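Local coordinates for protein Pre-mRNA-splicing factor 38 (Chaetomium thermophilum, PDB 5F5T) that is probably required for pre-mRNA splicing in the nucleus, as a PRP38-family factor of the spliceosome, at residues D8-D13 with Q55-N60; R15-E20 with L91-L96; E44-V47 with F51-E54. All blocks are in the same frame, centred on the assembly; numbering follows the deposited sequence.

Contact 1 of 3, residues D8-D13 with Q55-N60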
loop_
_atom_site.group_PDB
_atom_site.type_symbol
_atom_site.label_atom_id
_atom_site.label_comp_id
_atom_site.label_asym_id
_atom_site.label_seq_id
_atom_site.Cartn_x
_atom_site.Cartn_y
_atom_site.Cartn_z
ATOM N N ASP A 8 1.016 -25.724 -26.758
ATOM C CA ASP A 8 0.966 -24.860 -25.586
ATOM C C ASP A 8 1.927 -23.678 -25.661
ATOM O O ASP A 8 3.069 -23.732 -25.203
ATOM C CB ASP A 8 1.251 -25.684 -24.326
ATOM C CG ASP A 8 2.604 -26.375 -24.371
ATOM O OD1 ASP A 8 2.928 -26.985 -25.411
ATOM O OD2 ASP A 8 3.356 -26.276 -23.378
ATOM N N THR A 9 1.436 -22.596 -26.251
ATOM C CA THR A 9 2.214 -21.374 -26.368
ATOM C C THR A 9 2.321 -20.679 -25.013
ATOM O O THR A 9 3.262 -19.923 -24.766
ATOM C CB THR A 9 1.594 -20.416 -27.393
ATOM O OG1 THR A 9 1.960 -19.069 -27.070
ATOM C CG2 THR A 9 0.079 -20.541 -27.376
ATOM N N HIS A 10 1.347 -20.945 -24.144
ATOM C CA HIS A 10 1.265 -20.302 -22.833
ATOM C C HIS A 10 2.499 -20.576 -21.987
ATOM O O HIS A 10 3.073 -19.669 -21.381
ATOM C CB HIS A 10 0.018 -20.766 -22.080
ATOM C CG HIS A 10 -1.265 -20.284 -22.679
ATOM N ND1 HIS A 10 -1.579 -18.945 -22.771
ATOM C CD2 HIS A 10 -2.315 -20.956 -23.202
ATOM C CE1 HIS A 10 -2.767 -18.815 -23.332
ATOM N NE2 HIS A 10 -3.236 -20.018 -23.604
ATOM N N ARG A 11 2.888 -21.844 -21.951
ATOM C CA ARG A 11 4.035 -22.285 -21.175
ATOM C C ARG A 11 5.303 -21.639 -21.710
ATOM O O ARG A 11 6.181 -21.251 -20.943
ATOM C CB ARG A 11 4.154 -23.808 -21.198
ATOM C CG ARG A 11 5.003 -24.369 -20.073
ATOM C CD ARG A 11 4.725 -25.844 -19.842
ATOM N NE ARG A 11 3.413 -26.077 -19.243
ATOM C CZ ARG A 11 2.347 -26.494 -19.920
ATOM N NH1 ARG A 11 2.439 -26.728 -21.221
ATOM N NH2 ARG A 11 1.192 -26.682 -19.296
ATOM N N ALA A 12 5.401 -21.552 -23.032
ATOM C CA ALA A 12 6.534 -20.901 -23.680
ATOM C C ALA A 12 6.629 -19.424 -23.299
ATOM O O ALA A 12 7.715 -18.922 -23.001
ATOM C CB ALA A 12 6.432 -21.051 -25.190
ATOM N N ASP A 13 5.493 -18.731 -23.322
ATOM C CA ASP A 13 5.455 -17.310 -22.969
ATOM C C ASP A 13 5.829 -17.089 -21.505
ATOM O O ASP A 13 6.589 -16.171 -21.174
ATOM C CB ASP A 13 4.072 -16.718 -23.251
ATOM C CG ASP A 13 3.712 -16.754 -24.724
ATOM O OD1 ASP A 13 4.564 -16.376 -25.557
ATOM O OD2 ASP A 13 2.571 -17.145 -25.049
ATOM N N GLN A 55 -4.643 -22.570 -12.114
ATOM C CA GLN A 55 -5.609 -21.476 -12.152
ATOM C C GLN A 55 -5.063 -20.207 -12.795
ATOM O O GLN A 55 -5.831 -19.325 -13.171
ATOM C CB GLN A 55 -6.109 -21.165 -10.740
ATOM C CG GLN A 55 -6.968 -22.266 -10.141
ATOM C CD GLN A 55 -8.251 -22.490 -10.922
ATOM O OE1 GLN A 55 -8.881 -21.541 -11.394
ATOM N NE2 GLN A 55 -8.643 -23.750 -11.065
ATOM N N CYS A 56 -3.745 -20.105 -12.910
ATOM C CA CYS A 56 -3.137 -18.938 -13.538
ATOM C C CYS A 56 -2.648 -19.247 -14.942
ATOM O O CYS A 56 -2.246 -18.350 -15.681
ATOM C CB CYS A 56 -1.981 -18.411 -12.695
ATOM S SG CYS A 56 -2.489 -17.740 -11.110
ATOM N N PHE A 57 -2.691 -20.518 -15.315
ATOM C CA PHE A 57 -2.155 -20.922 -16.602
ATOM C C PHE A 57 -2.965 -20.332 -17.753
ATOM O O PHE A 57 -4.162 -20.587 -17.883
ATOM C CB PHE A 57 -2.120 -22.445 -16.705
ATOM C CG PHE A 57 -1.591 -22.946 -18.012
ATOM C CD1 PHE A 57 -0.237 -22.891 -18.293
ATOM C CD2 PHE A 57 -2.448 -23.479 -18.961
ATOM C CE1 PHE A 57 0.253 -23.353 -19.498
ATOM C CE2 PHE A 57 -1.965 -23.944 -20.167
ATOM C CZ PHE A 57 -0.613 -23.882 -20.436
ATOM N N GLY A 58 -2.290 -19.545 -18.585
ATOM C CA GLY A 58 -2.891 -18.950 -19.765
ATOM C C GLY A 58 -4.088 -18.045 -19.531
ATOM O O GLY A 58 -4.938 -17.906 -20.410
ATOM N N VAL A 59 -4.154 -17.417 -18.361
ATOM C CA VAL A 59 -5.301 -16.579 -18.020
ATOM C C VAL A 59 -5.256 -15.207 -18.673
ATOM O O VAL A 59 -4.214 -14.752 -19.139
ATOM C CB VAL A 59 -5.434 -16.371 -16.506
ATOM C CG1 VAL A 59 -5.695 -17.689 -15.821
ATOM C CG2 VAL A 59 -4.195 -15.695 -15.953
ATOM N N ASN A 60 -6.407 -14.547 -18.660
ATOM C CA ASN A 60 -6.606 -13.259 -19.303
ATOM C C ASN A 60 -7.004 -12.203 -18.283
ATOM O O ASN A 60 -7.208 -12.510 -17.106
ATOM C CB ASN A 60 -7.670 -13.362 -20.390
ATOM C CG ASN A 60 -7.083 -13.284 -21.776
ATOM O OD1 ASN A 60 -5.870 -13.156 -21.940
ATOM N ND2 ASN A 60 -7.938 -13.366 -22.788
#
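His10 and Phe57 meet in a T-shaped pair, the imidazole edge directed at the phenyl face with ring centroids 5.4 Å apart and planes at 70°. His10 CB also packs on this phenyl ring, 3.6 Å from Phe57 CZ. The close packing continues at Gly58, whose CA lies over one face of the His10 ring, 3.5 Å from its centroid, in a CH-pi contact. The case illustrates how a tight turn can present backbone instead of side chain: Cys56 to Val59 form a type II beta turn, and Gly58, third in it, takes a positive phi and has no CB to hold the imidazole off. Arg11 comes to the phenyl ring from the opposite side of its plane to His10 CB. A bend at chi3 (-71°) lays the guanidinium almost flat against the phenyl ring, its plane tilted by only 15°. Phe57 CE1 lies over one guanidinium face, off its centre, 3.5 Å from Arg11 NH2. No hydrogen bond crosses the contact, which is made by ring, CH-pi and van der Waals packing. The Arg11 side is the looser one. Both His10 and Arg11 are exposed to solvent, and the salt bridge from Arg11 NH1 to Asp8 OD2 is modelled with a doubtfully short separation to a poorly ordered residue. Behind the turn the surroundings are firmer: Cys56 and Val59 rest on Leu91 and Lys94 of helix 87-98, while Asn60, at the N-cap position, gives its backbone N to Asp63 OD2. The start of helix 9-19 therefore lies against the loop that links helix 50-55 to helix 61-71.

Contact 2 of 3, residues R15-E20 with L91-L96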
loop_
_atom_site.group_PDB
_atom_site.type_symbol
_atom_site.label_atom_id
_atom_site.label_comp_id
_atom_site.label_asym_id
_atom_site.label_seq_id
_atom_site.Cartn_x
_atom_site.Cartn_y
_atom_site.Cartn_z
ATOM N N ARG A 15 7.565 -19.117 -19.594
ATOM C CA ARG A 15 8.957 -19.515 -19.441
ATOM C C ARG A 15 9.861 -18.382 -19.904
ATOM O O ARG A 15 10.887 -18.095 -19.281
ATOM C CB ARG A 15 9.242 -20.782 -20.243
ATOM C CG ARG A 15 10.492 -21.532 -19.822
ATOM C CD ARG A 15 10.234 -22.373 -18.583
ATOM N NE ARG A 15 11.410 -23.143 -18.193
ATOM C CZ ARG A 15 12.288 -22.752 -17.275
ATOM N NH1 ARG A 15 12.119 -21.598 -16.644
ATOM N NH2 ARG A 15 13.332 -23.516 -16.984
ATOM N N ARG A 16 9.468 -17.743 -21.002
ATOM C CA ARG A 16 10.206 -16.605 -21.532
ATOM C C ARG A 16 10.218 -15.457 -20.533
ATOM O O ARG A 16 11.251 -14.827 -20.318
ATOM C CB ARG A 16 9.604 -16.126 -22.854
ATOM C CG ARG A 16 10.238 -14.838 -23.379
ATOM C CD ARG A 16 9.512 -14.288 -24.600
ATOM N NE ARG A 16 8.217 -13.703 -24.263
ATOM C CZ ARG A 16 7.101 -13.915 -24.954
ATOM N NH1 ARG A 16 7.119 -14.703 -26.020
ATOM N NH2 ARG A 16 5.965 -13.342 -24.578
ATOM N N PHE A 17 9.065 -15.186 -19.926
ATOM C CA PHE A 17 8.953 -14.087 -18.969
ATOM C C PHE A 17 9.807 -14.351 -17.722
ATOM O O PHE A 17 10.546 -13.484 -17.259
ATOM C CB PHE A 17 7.491 -13.879 -18.571
ATOM C CG PHE A 17 7.286 -12.796 -17.548
ATOM C CD1 PHE A 17 7.556 -11.478 -17.871
ATOM C CD2 PHE A 17 6.835 -13.090 -16.269
ATOM C CE1 PHE A 17 7.371 -10.468 -16.948
ATOM C CE2 PHE A 17 6.649 -12.081 -15.338
ATOM C CZ PHE A 17 6.918 -10.769 -15.680
ATOM N N LEU A 18 9.682 -15.557 -17.179
ATOM C CA LEU A 18 10.358 -15.954 -15.946
ATOM C C LEU A 18 11.879 -16.081 -16.074
ATOM O O LEU A 18 12.621 -15.636 -15.198
ATOM C CB LEU A 18 9.786 -17.275 -15.432
ATOM C CG LEU A 18 10.402 -17.765 -14.119
ATOM C CD1 LEU A 18 10.070 -16.813 -12.977
ATOM C CD2 LEU A 18 9.957 -19.183 -13.796
ATOM N N ASP A 19 12.339 -16.682 -17.169
ATOM C CA ASP A 19 13.742 -17.073 -17.304
ATOM C C ASP A 19 14.665 -15.882 -17.567
ATOM O O ASP A 19 15.827 -15.896 -17.163
ATOM C CB ASP A 19 13.877 -18.103 -18.432
ATOM C CG ASP A 19 15.193 -18.855 -18.399
ATOM O OD1 ASP A 19 15.885 -18.819 -17.362
ATOM O OD2 ASP A 19 15.529 -19.492 -19.421
ATOM N N GLU A 20 14.126 -14.862 -18.231
ATOM C CA GLU A 20 14.781 -13.565 -18.460
ATOM C C GLU A 20 13.819 -12.506 -18.980
ATOM O O GLU A 20 12.959 -12.794 -19.807
ATOM C CB GLU A 20 15.950 -13.685 -19.446
ATOM C CG GLU A 20 17.318 -13.860 -18.813
ATOM C CD GLU A 20 17.804 -12.566 -18.178
ATOM O OE1 GLU A 20 17.646 -11.503 -18.820
ATOM O OE2 GLU A 20 18.338 -12.602 -17.051
ATOM N N LEU A 91 -1.768 -13.969 -8.375
ATOM C CA LEU A 91 -2.495 -13.130 -9.313
ATOM C C LEU A 91 -1.800 -11.792 -9.492
ATOM O O LEU A 91 -1.819 -11.225 -10.582
ATOM C CB LEU A 91 -3.938 -12.932 -8.850
ATOM C CG LEU A 91 -4.795 -14.183 -9.042
ATOM C CD1 LEU A 91 -6.212 -13.974 -8.539
ATOM C CD2 LEU A 91 -4.803 -14.573 -10.513
ATOM N N ALA A 92 -1.175 -11.291 -8.431
ATOM C CA ALA A 92 -0.385 -10.071 -8.555
ATOM C C ALA A 92 0.765 -10.292 -9.534
ATOM O O ALA A 92 1.028 -9.455 -10.401
ATOM C CB ALA A 92 0.143 -9.634 -7.203
ATOM N N PHE A 93 1.436 -11.431 -9.400
ATOM C CA PHE A 93 2.552 -11.762 -10.276
ATOM C C PHE A 93 2.073 -11.901 -11.709
ATOM O O PHE A 93 2.733 -11.446 -12.649
ATOM C CB PHE A 93 3.237 -13.052 -9.822
ATOM C CG PHE A 93 4.467 -13.394 -10.612
ATOM C CD1 PHE A 93 5.621 -12.635 -10.490
ATOM C CD2 PHE A 93 4.472 -14.476 -11.477
ATOM C CE1 PHE A 93 6.757 -12.947 -11.219
ATOM C CE2 PHE A 93 5.605 -14.795 -12.209
ATOM C CZ PHE A 93 6.749 -14.028 -12.078
ATOM N N LYS A 94 0.905 -12.512 -11.870
ATOM C CA LYS A 94 0.316 -12.651 -13.192
ATOM C C LYS A 94 -0.002 -11.291 -13.794
ATOM O O LYS A 94 0.169 -11.090 -14.987
ATOM C CB LYS A 94 -0.950 -13.500 -13.134
ATOM C CG LYS A 94 -1.562 -13.767 -14.497
ATOM C CD LYS A 94 -0.510 -14.216 -15.495
ATOM C CE LYS A 94 -0.521 -15.722 -15.679
ATOM N NZ LYS A 94 0.123 -16.133 -16.959
ATOM N N LEU A 95 -0.448 -10.357 -12.964
ATOM C CA LEU A 95 -0.711 -9.003 -13.427
ATOM C C LEU A 95 0.591 -8.351 -13.873
ATOM O O LEU A 95 0.622 -7.627 -14.870
ATOM C CB LEU A 95 -1.382 -8.173 -12.335
ATOM C CG LEU A 95 -2.910 -8.257 -12.290
ATOM C CD1 LEU A 95 -3.452 -7.350 -11.204
ATOM C CD2 LEU A 95 -3.525 -7.916 -13.638
ATOM N N LEU A 96 1.665 -8.613 -13.136
ATOM C CA LEU A 96 2.983 -8.134 -13.535
ATOM C C LEU A 96 3.344 -8.684 -14.911
ATOM O O LEU A 96 3.907 -7.976 -15.745
ATOM C CB LEU A 96 4.044 -8.540 -12.511
ATOM C CG LEU A 96 4.043 -7.796 -11.176
ATOM C CD1 LEU A 96 5.087 -8.386 -10.241
ATOM C CD2 LEU A 96 4.289 -6.314 -11.390
#
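The helical segments carrying Phe17 and Phe93 run almost perpendicular, at 97° between their directions, and their axes come no closer than 12.2 Å. Across such a gap the backbones stay well apart, with even the nearest CA atoms, those of Phe17 and Leu96, separated by 10.0 Å, and long side chains have to span the space. Two phenylalanines do most of this. Each holds CG anti to its own backbone N (chi1 178° in Phe17), which extends the rings toward one another until they slide past in opposite directions. Phe93 CZ meets the Phe17 ring at its edge, 3.8 Å from Phe17 CE2. With centroids 5.8 Å apart and planes at 54°, the two rings meet at a slant. In this PRP38-family protein an amphipathic N-terminal helix is laid across the helices of the core: Phe17 points inward and the end of Leu18 reaches in, whereas Arg15, Arg16 and Asp19 remain exposed. Leu18 adds a lighter touch, its CD1 methyl standing 4.4 Å from Phe93 CZ. Phe17 CZ passes loosely by the backbone of helix 87-98, 4.1 Å from Leu96 O, and no hydrogen bond links the segments. Helix 40-48 fills in beside them, for Leu18 also packs on Arg43 and Val47, and Phe93 on Arg43 and Ile46. Ala92 touches Leu122 and Phe125 while Leu95 and Leu96 touch Tyr126, all on helix 117-130. Phe17 also meets Ala35 in the loop that follows the N-terminal helix.

Contact 3 of 3, residues E44-V47 with F51-E54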
loop_
_atom_site.group_PDB
_atom_site.type_symbol
_atom_site.label_atom_id
_atom_site.label_comp_id
_atom_site.label_asym_id
_atom_site.label_seq_id
_atom_site.Cartn_x
_atom_site.Cartn_y
_atom_site.Cartn_z
ATOM N N GLU A 44 9.905 -18.054 -7.800
ATOM C CA GLU A 44 10.042 -19.504 -7.826
ATOM C C GLU A 44 8.894 -20.154 -7.068
ATOM O O GLU A 44 8.239 -21.056 -7.588
ATOM C CB GLU A 44 11.379 -19.937 -7.221
ATOM C CG GLU A 44 12.604 -19.418 -7.955
ATOM C CD GLU A 44 13.889 -19.677 -7.191
ATOM O OE1 GLU A 44 13.869 -20.506 -6.256
ATOM O OE2 GLU A 44 14.918 -19.053 -7.525
ATOM N N ARG A 45 8.652 -19.693 -5.843
ATOM C CA ARG A 45 7.585 -20.256 -5.018
ATOM C C ARG A 45 6.240 -20.187 -5.733
ATOM O O ARG A 45 5.434 -21.117 -5.652
ATOM C CB ARG A 45 7.487 -19.526 -3.674
ATOM C CG ARG A 45 8.762 -19.539 -2.846
ATOM C CD ARG A 45 9.279 -20.947 -2.637
ATOM N NE ARG A 45 8.279 -21.796 -1.998
ATOM C CZ ARG A 45 8.129 -23.094 -2.241
ATOM N NH1 ARG A 45 8.916 -23.703 -3.116
ATOM N NH2 ARG A 45 7.188 -23.781 -1.607
ATOM N N ILE A 46 6.011 -19.086 -6.445
ATOM C CA ILE A 46 4.775 -18.905 -7.198
ATOM C C ILE A 46 4.648 -19.819 -8.409
ATOM O O ILE A 46 3.662 -20.538 -8.539
ATOM C CB ILE A 46 4.626 -17.450 -7.681
ATOM C CG1 ILE A 46 4.420 -16.519 -6.493
ATOM C CG2 ILE A 46 3.447 -17.312 -8.626
ATOM C CD1 ILE A 46 4.282 -15.094 -6.900
ATOM N N VAL A 47 5.648 -19.810 -9.287
ATOM C CA VAL A 47 5.524 -20.537 -10.550
ATOM C C VAL A 47 5.486 -22.046 -10.325
ATOM O O VAL A 47 4.921 -22.790 -11.129
ATOM C CB VAL A 47 6.666 -20.188 -11.532
ATOM C CG1 VAL A 47 6.605 -18.711 -11.904
ATOM C CG2 VAL A 47 8.025 -20.543 -10.946
ATOM N N PHE A 51 -1.554 -23.489 -7.449
ATOM C CA PHE A 51 -2.534 -22.499 -7.864
ATOM C C PHE A 51 -2.127 -21.831 -9.169
ATOM O O PHE A 51 -2.960 -21.566 -10.026
ATOM C CB PHE A 51 -2.732 -21.439 -6.786
ATOM C CG PHE A 51 -3.711 -20.379 -7.176
ATOM C CD1 PHE A 51 -5.073 -20.612 -7.076
ATOM C CD2 PHE A 51 -3.276 -19.155 -7.661
ATOM C CE1 PHE A 51 -5.985 -19.641 -7.440
ATOM C CE2 PHE A 51 -4.185 -18.177 -8.028
ATOM C CZ PHE A 51 -5.543 -18.422 -7.916
ATOM N N TRP A 52 -0.841 -21.545 -9.308
ATOM C CA TRP A 52 -0.334 -20.938 -10.529
ATOM C C TRP A 52 -0.527 -21.892 -11.708
ATOM O O TRP A 52 -1.007 -21.499 -12.770
ATOM C CB TRP A 52 1.138 -20.567 -10.362
ATOM C CG TRP A 52 1.773 -20.012 -11.588
ATOM C CD1 TRP A 52 2.486 -20.704 -12.523
ATOM C CD2 TRP A 52 1.788 -18.642 -12.003
ATOM N NE1 TRP A 52 2.929 -19.852 -13.505
ATOM C CE2 TRP A 52 2.517 -18.579 -13.208
ATOM C CE3 TRP A 52 1.253 -17.462 -11.478
ATOM C CZ2 TRP A 52 2.723 -17.386 -13.896
ATOM C CZ3 TRP A 52 1.460 -16.276 -12.162
ATOM C CH2 TRP A 52 2.187 -16.247 -13.359
ATOM N N LYS A 53 -0.159 -23.153 -11.504
ATOM C CA LYS A 53 -0.216 -24.165 -12.553
ATOM C C LYS A 53 -1.639 -24.508 -12.992
ATOM O O LYS A 53 -1.866 -24.830 -14.157
ATOM C CB LYS A 53 0.500 -25.436 -12.091
ATOM C CG LYS A 53 2.010 -25.286 -11.971
ATOM C CD LYS A 53 2.660 -26.607 -11.585
ATOM C CE LYS A 53 4.121 -26.417 -11.207
ATOM N NZ LYS A 53 4.949 -26.002 -12.374
ATOM N N GLU A 54 -2.593 -24.453 -12.067
ATOM C CA GLU A 54 -3.956 -24.897 -12.362
ATOM C C GLU A 54 -4.961 -23.769 -12.586
ATOM O O GLU A 54 -6.016 -23.987 -13.178
ATOM C CB GLU A 54 -4.469 -25.793 -11.231
ATOM C CG GLU A 54 -3.817 -27.157 -11.173
ATOM C CD GLU A 54 -4.284 -28.063 -12.290
ATOM O OE1 GLU A 54 -5.453 -27.927 -12.710
ATOM O OE2 GLU A 54 -3.489 -28.914 -12.743
#
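Trp52 lays its indole against Ile46 and Val47 where two consecutive helices, 40-48 and 50-55, are separated by Ser49 alone, a one-residue break within the helical PRP38 fold. Val47 CA stands over the face of the five-membered ring, 3.9 Å from its centroid and 23° off the normal, a CH-pi contact. Toward the benzene end Ile46 CG2 approaches Trp52 CE3 at 3.6 Å. The indole is brought there by a chi1 of 177°, which sets CG anti to the backbone N. Lys53, next along, curls at chi4 (-67°) to offer NZ to Val47 O in a weak bond of 3.4 Å at the solvent side. Farther out, Trp52 NE1 makes a weak hydrogen bond to Glu14 OE1 of helix 9-19, and the ring also touches Lys94 and Gln97. Replacing Trp52 with an alanine is likely to open a gap beside Ile46 CG2 and Val47 CA and to cost Glu14 OE1 its weak indole bond. The break itself is pinned from within: Ser49 OG hydrogen-bonds both to Ile46 O, on the first helix, and to Trp52 N, on the second.

In the fold
The three contacts cluster on one side of the chain's centre, with contact centres 10 to 11 Å apart. Contacts 1 and 2 share helix 9-19, using its start and its end, and their segments alternate along the sequence. Contact 3, between helices 40-48 and 50-55, is nested inside the loops closed by both. Side chains join them: Phe93 and Lys94 of contact 2 pack on Trp52 of contact 3, Leu18 meets Val47, and Cys56 of contact 1 touches both Leu91 and Phe51. The N-terminal helix is thus fastened to the family's helical domain along its length, from an exposed start to the buried ring of Phe17, with helix 87-98 as common backing.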